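PDB 3TKK: predicted acetamidase/formamidase from Thermoanaerobacter tengcongensis, which probably hydrolyses carbon-nitrogen bonds of linear amides such as acetamide or formamide, and binds zinc and calcium ions. Local coordinates for residues M3-S8 / I24-G29; L98-N103 / S276-P281. All coordinates share one frame; numbering follows the deposited sequence.

Contact 1: residues M3-S8 / I24-G29; sequences MKYSLS and ISVKSG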
loop_
_atom_site.group_PDB
_atom_site.type_symbol
_atom_site.label_atom_id
_atom_site.label_comp_id
_atom_site.label_asym_id
_atom_site.label_seq_id
_atom_site.Cartn_x
_atom_site.Cartn_y
_atom_site.Cartn_z
ATOM N N MET A 3 -23.786 -29.412 -2.016
ATOM C CA MET A 3 -23.903 -29.672 -3.433
ATOM C C MET A 3 -22.804 -28.928 -4.148
ATOM O O MET A 3 -22.348 -27.929 -3.619
ATOM C CB MET A 3 -25.293 -29.212 -3.898
ATOM C CG MET A 3 -26.363 -30.014 -3.205
ATOM S SD MET A 3 -26.740 -31.490 -4.093
ATOM C CE MET A 3 -27.573 -30.761 -5.484
ATOM N N LYS A 4 -22.418 -29.391 -5.343
ATOM C CA LYS A 4 -21.561 -28.626 -6.232
ATOM C C LYS A 4 -22.212 -28.324 -7.572
ATOM O O LYS A 4 -22.590 -29.249 -8.286
ATOM C CB LYS A 4 -20.238 -29.357 -6.525
ATOM C CG LYS A 4 -19.123 -28.466 -7.140
ATOM C CD LYS A 4 -17.994 -29.406 -7.718
ATOM C CE LYS A 4 -16.670 -28.667 -8.064
ATOM N NZ LYS A 4 -15.421 -29.580 -7.600
ATOM N N TYR A 5 -22.283 -27.065 -7.935
ATOM C CA TYR A 5 -22.823 -26.686 -9.229
ATOM C C TYR A 5 -21.794 -25.997 -10.117
ATOM O O TYR A 5 -20.869 -25.341 -9.652
ATOM C CB TYR A 5 -24.028 -25.708 -9.083
ATOM C CG TYR A 5 -25.075 -26.297 -8.164
ATOM C CD1 TYR A 5 -25.271 -25.793 -6.900
ATOM C CD2 TYR A 5 -25.879 -27.307 -8.596
ATOM C CE1 TYR A 5 -26.233 -26.313 -6.043
ATOM C CE2 TYR A 5 -26.846 -27.884 -7.747
ATOM C CZ TYR A 5 -27.029 -27.363 -6.470
ATOM O OH TYR A 5 -27.978 -27.926 -5.639
ATOM N N SER A 6 -22.032 -26.050 -11.403
ATOM C CA SER A 6 -21.218 -25.285 -12.353
ATOM C C SER A 6 -22.081 -24.212 -12.985
ATOM O O SER A 6 -23.212 -24.475 -13.395
ATOM C CB SER A 6 -20.696 -26.319 -13.361
ATOM O OG SER A 6 -20.603 -25.704 -14.608
ATOM N N LEU A 7 -21.627 -22.980 -13.048
ATOM C CA LEU A 7 -22.434 -21.896 -13.535
ATOM C C LEU A 7 -21.643 -21.295 -14.728
ATOM O O LEU A 7 -20.501 -20.805 -14.572
ATOM C CB LEU A 7 -22.559 -20.812 -12.474
ATOM C CG LEU A 7 -23.396 -19.596 -12.873
ATOM C CD1 LEU A 7 -24.792 -20.083 -13.278
ATOM C CD2 LEU A 7 -23.451 -18.630 -11.674
ATOM N N SER A 8 -22.300 -21.260 -15.892
ATOM C CA SER A 8 -21.613 -20.856 -17.089
ATOM C C SER A 8 -21.773 -19.340 -17.337
ATOM O O SER A 8 -22.688 -18.691 -16.816
ATOM C CB SER A 8 -22.165 -21.791 -18.184
ATOM O OG SER A 8 -21.999 -21.240 -19.455
ATOM N N ILE A 24 -29.254 -18.795 -10.488
ATOM C CA ILE A 24 -29.324 -20.114 -9.812
ATOM C C ILE A 24 -29.450 -19.806 -8.292
ATOM O O ILE A 24 -29.053 -18.709 -7.819
ATOM C CB ILE A 24 -28.091 -20.943 -10.108
ATOM C CG1 ILE A 24 -28.244 -22.361 -9.574
ATOM C CG2 ILE A 24 -26.756 -20.251 -9.573
ATOM C CD1 ILE A 24 -26.920 -23.265 -9.928
ATOM N N SER A 25 -30.144 -20.695 -7.607
ATOM C CA SER A 25 -30.243 -20.738 -6.147
ATOM C C SER A 25 -29.427 -21.885 -5.574
ATOM O O SER A 25 -29.531 -23.020 -6.048
ATOM C CB SER A 25 -31.724 -20.958 -5.683
ATOM O OG SER A 25 -32.415 -19.779 -5.820
ATOM N N VAL A 26 -28.648 -21.582 -4.531
ATOM C CA VAL A 26 -27.843 -22.552 -3.854
ATOM C C VAL A 26 -28.088 -22.305 -2.337
ATOM O O VAL A 26 -28.787 -21.313 -1.940
ATOM C CB VAL A 26 -26.337 -22.372 -4.197
ATOM C CG1 VAL A 26 -26.091 -22.419 -5.734
ATOM C CG2 VAL A 26 -25.796 -21.018 -3.611
ATOM N N LYS A 27 -27.517 -23.198 -1.522
ATOM C CA LYS A 27 -27.637 -23.076 -0.062
ATOM C C LYS A 27 -26.292 -22.841 0.578
ATOM O O LYS A 27 -25.190 -23.106 -0.024
ATOM C CB LYS A 27 -28.244 -24.378 0.585
ATOM C CG LYS A 27 -29.513 -24.906 -0.091
ATOM C CD LYS A 27 -29.948 -26.311 0.548
ATOM C CE LYS A 27 -31.061 -26.987 -0.246
ATOM N NZ LYS A 27 -32.193 -26.097 -0.028
ATOM N N SER A 28 -26.350 -22.474 1.850
ATOM C CA SER A 28 -25.087 -22.153 2.573
ATOM C C SER A 28 -24.286 -23.432 2.620
ATOM O O SER A 28 -24.819 -24.502 3.002
ATOM C CB SER A 28 -25.418 -21.716 4.021
ATOM O OG SER A 28 -24.186 -21.493 4.701
ATOM N N GLY A 29 -23.038 -23.362 2.208
ATOM C CA GLY A 29 -22.147 -24.518 2.239
ATOM C C GLY A 29 -21.920 -25.101 0.857
ATOM O O GLY A 29 -21.103 -26.029 0.682
#
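Tyr5 CG lies opposite its own carbonyl carbon (chi1 -54°) and Ile24 CG1 opposite its backbone N (chi1 -172°), and these turns bring ring and methyl together between two stacked beta-sheets. Strand 4-7 is an edge strand of the large mixed sheet within this chain, where its backbone pairs with strand 31-36; strand 24-27 belongs to the second mixed sheet and runs beside strand 62-69. The two face each other in a sandwich-like arrangement, their axes 9.3 Å apart at closest approach and nearly antiparallel at 154°, so the contact is made by apolar side chains. Because chi2 of Ile24 is also extended, CD1 reaches down to the root of the tyrosine, 3.9 Å from Tyr5 CB and 4.0 Å from Tyr5 CG. The other branch of Ile24 turns to Leu7, the next inward-pointing residue of strand 4-7, with Ile24 CG2 4.2 Å from Leu7 CD1. Leu7 is buried and continues the apolar layer onto Thr63 and Ile66, whereas Tyr5 is partly exposed. Val26, also buried, touches Ile66, Leu32 and Val209, reaching both sheets. Against the tyrosine its CG1 approaches the ring obliquely, 3.7 Å from Tyr5 CD1 and 3.9 Å from Tyr5 CE1.

Contact 2: residues L98-N103 / S276-P281; sequences LGVLGN and SQVVDP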
loop_
_atom_site.group_PDB
_atom_site.type_symbol
_atom_site.label_atom_id
_atom_site.label_comp_id
_atom_site.label_asym_id
_atom_site.label_seq_id
_atom_site.Cartn_x
_atom_site.Cartn_y
_atom_site.Cartn_z
ATOM N N LEU A 98 -5.785 7.151 -19.769
ATOM C CA LEU A 98 -6.151 5.972 -18.943
ATOM C C LEU A 98 -5.123 5.688 -17.856
ATOM O O LEU A 98 -3.987 5.599 -18.167
ATOM C CB LEU A 98 -6.377 4.718 -19.792
ATOM C CG LEU A 98 -7.398 4.818 -21.001
ATOM C CD1 LEU A 98 -7.306 3.591 -22.027
ATOM C CD2 LEU A 98 -8.900 5.101 -20.553
ATOM N N GLY A 99 -5.576 5.531 -16.602
ATOM C CA GLY A 99 -4.732 5.225 -15.447
ATOM C C GLY A 99 -3.814 6.374 -15.126
ATOM O O GLY A 99 -3.896 7.481 -15.745
ATOM N N VAL A 100 -2.776 6.063 -14.344
ATOM C CA VAL A 100 -2.058 7.202 -13.780
ATOM C C VAL A 100 -1.208 7.902 -14.862
ATOM O O VAL A 100 -0.906 9.051 -14.742
ATOM C CB VAL A 100 -1.183 6.622 -12.683
ATOM C CG1 VAL A 100 -0.143 7.704 -12.221
ATOM C CG2 VAL A 100 -2.181 6.221 -11.567
ATOM N N LEU A 101 -0.735 7.141 -15.872
ATOM C CA LEU A 101 0.226 7.719 -16.844
ATOM C C LEU A 101 -0.610 8.087 -18.102
ATOM O O LEU A 101 -0.040 8.393 -19.166
ATOM C CB LEU A 101 1.348 6.751 -17.232
ATOM C CG LEU A 101 2.249 6.167 -16.069
ATOM C CD1 LEU A 101 3.276 5.222 -16.543
ATOM C CD2 LEU A 101 2.865 7.358 -15.297
ATOM N N GLY A 102 -1.934 8.169 -17.963
ATOM C CA GLY A 102 -2.787 8.567 -19.126
ATOM C C GLY A 102 -2.289 9.850 -19.818
ATOM O O GLY A 102 -2.437 10.006 -21.106
ATOM N N ASN A 103 -1.684 10.749 -19.029
ATOM C CA ASN A 103 -1.386 12.089 -19.580
ATOM C C ASN A 103 -0.125 11.930 -20.410
ATOM O O ASN A 103 0.286 12.866 -20.996
ATOM C CB ASN A 103 -1.127 13.169 -18.492
ATOM C CG ASN A 103 0.091 12.822 -17.677
ATOM O OD1 ASN A 103 0.301 11.700 -17.450
ATOM N ND2 ASN A 103 0.900 13.786 -17.262
ATOM N N SER A 276 -5.441 -0.738 -3.402
ATOM C CA SER A 276 -5.936 -1.737 -4.400
ATOM C C SER A 276 -5.906 -1.209 -5.753
ATOM O O SER A 276 -5.212 -1.800 -6.525
ATOM C CB SER A 276 -7.274 -2.361 -4.052
ATOM O OG SER A 276 -7.213 -3.192 -2.807
ATOM N N GLN A 277 -6.613 -0.017 -6.028
ATOM C CA GLN A 277 -6.539 0.497 -7.355
ATOM C C GLN A 277 -6.820 1.937 -7.289
ATOM O O GLN A 277 -7.637 2.402 -6.422
ATOM C CB GLN A 277 -7.557 -0.166 -8.375
ATOM C CG GLN A 277 -9.023 -0.218 -7.976
ATOM C CD GLN A 277 -9.696 1.119 -8.204
ATOM O OE1 GLN A 277 -9.240 1.874 -9.112
ATOM N NE2 GLN A 277 -10.902 1.290 -7.617
ATOM N N VAL A 278 -6.135 2.683 -8.198
ATOM C CA VAL A 278 -6.406 4.149 -8.279
ATOM C C VAL A 278 -6.922 4.585 -9.598
ATOM O O VAL A 278 -6.911 5.742 -9.898
ATOM C CB VAL A 278 -5.098 4.929 -8.015
ATOM C CG1 VAL A 278 -4.588 4.520 -6.614
ATOM C CG2 VAL A 278 -3.965 4.462 -9.038
ATOM N N VAL A 279 -7.509 3.697 -10.377
ATOM C CA VAL A 279 -7.731 4.170 -11.716
ATOM C C VAL A 279 -9.279 3.989 -12.009
ATOM O O VAL A 279 -9.708 4.291 -13.096
ATOM C CB VAL A 279 -6.924 3.188 -12.731
ATOM C CG1 VAL A 279 -5.358 3.254 -12.532
ATOM C CG2 VAL A 279 -7.365 1.795 -12.659
ATOM N N ASP A 280 -10.060 3.329 -11.121
ATOM C CA ASP A 280 -11.457 3.049 -11.447
ATOM C C ASP A 280 -12.268 4.297 -11.037
ATOM O O ASP A 280 -11.721 5.334 -10.563
ATOM C CB ASP A 280 -12.021 1.720 -10.792
ATOM C CG ASP A 280 -11.222 0.411 -11.222
ATOM O OD1 ASP A 280 -10.811 0.376 -12.393
ATOM O OD2 ASP A 280 -11.040 -0.579 -10.427
ATOM N N PRO A 281 -13.591 4.273 -11.296
ATOM C CA PRO A 281 -14.336 5.511 -11.056
ATOM C C PRO A 281 -14.236 5.921 -9.552
ATOM O O PRO A 281 -14.299 7.054 -9.198
ATOM C CB PRO A 281 -15.792 5.099 -11.395
ATOM C CG PRO A 281 -15.649 3.976 -12.503
ATOM C CD PRO A 281 -14.381 3.202 -11.955
HETATM O O HOH W 1 -8.209 5.722 -15.305
#
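Gln277 OE1 is gripped by two backbone amides on the loop that brings Val279 against Gly99: Asp280 N donates at 2.6 Å and Val279 N at 2.8 Å. The donors arrive from opposite faces of the amide plane, tilted 28° and 21° from it, and the Asp280 bond is the straighter at the hydrogen. Gln277 NE2 bonds to Leu282 O and Thr284 OG1, so both ends of the amide are held and its rotation should be fixed. These bonds hold the start of the loop, at Val279 and Asp280, against the end of strand 272-277, where Ser276 and Gln277 both face Thr284 in a classic beta bulge.

Facing this loop is the type I turn Gly99-Gly102, closed by Gly102 N to Gly99 O. Val279 CG1, opposite its own carbonyl carbon (chi1 -65°), rests 3.6 Å from Gly99 CA. The side chains of Val100 and Val278 meet at an angle, CG2 of each 3.6 Å from the other. Beside these apolar touches one water accepts from Gly99 N at 2.9 Å and donates to Val279 O at 3.0 Å, joining the two backbones.

Val100 also packs on Val245 of the second subunit. Val279 touches Glu193, a zinc ligand in a structure of this protein though it binds no zinc in this chain, and the side chain of Val279 lies about 7 Å from a bound calcium ion. Between subunit interface and metal site, polar bonds within 276-281 thus shape the loop, while its meeting with the turn, through methyl contacts and one water bridge, should be only weakly directional.

In the fold
From the N terminus, strand 4-7 leads through a short excursion to strand 24-27, and contact 1 closes that loop of 15 residues by laying an edge of the nine-stranded sheet over the neighbouring mixed sheet. The chain then adds strands 31-36, 62-69 and 76-86 before entering the loop between strands 89-95 and 108-116, where contact 2 opens; it closes 173 residues later, past most of both sheets and helices 237-255 and 260-270, at the end of strand 272-277. The two loops follow in series and neither nest nor cross. Strands 4-7 and 272-277 are the opposite edges of the same sheet, and the contacts lie on opposite sides of the chain's centre, about 35 Å apart between centres.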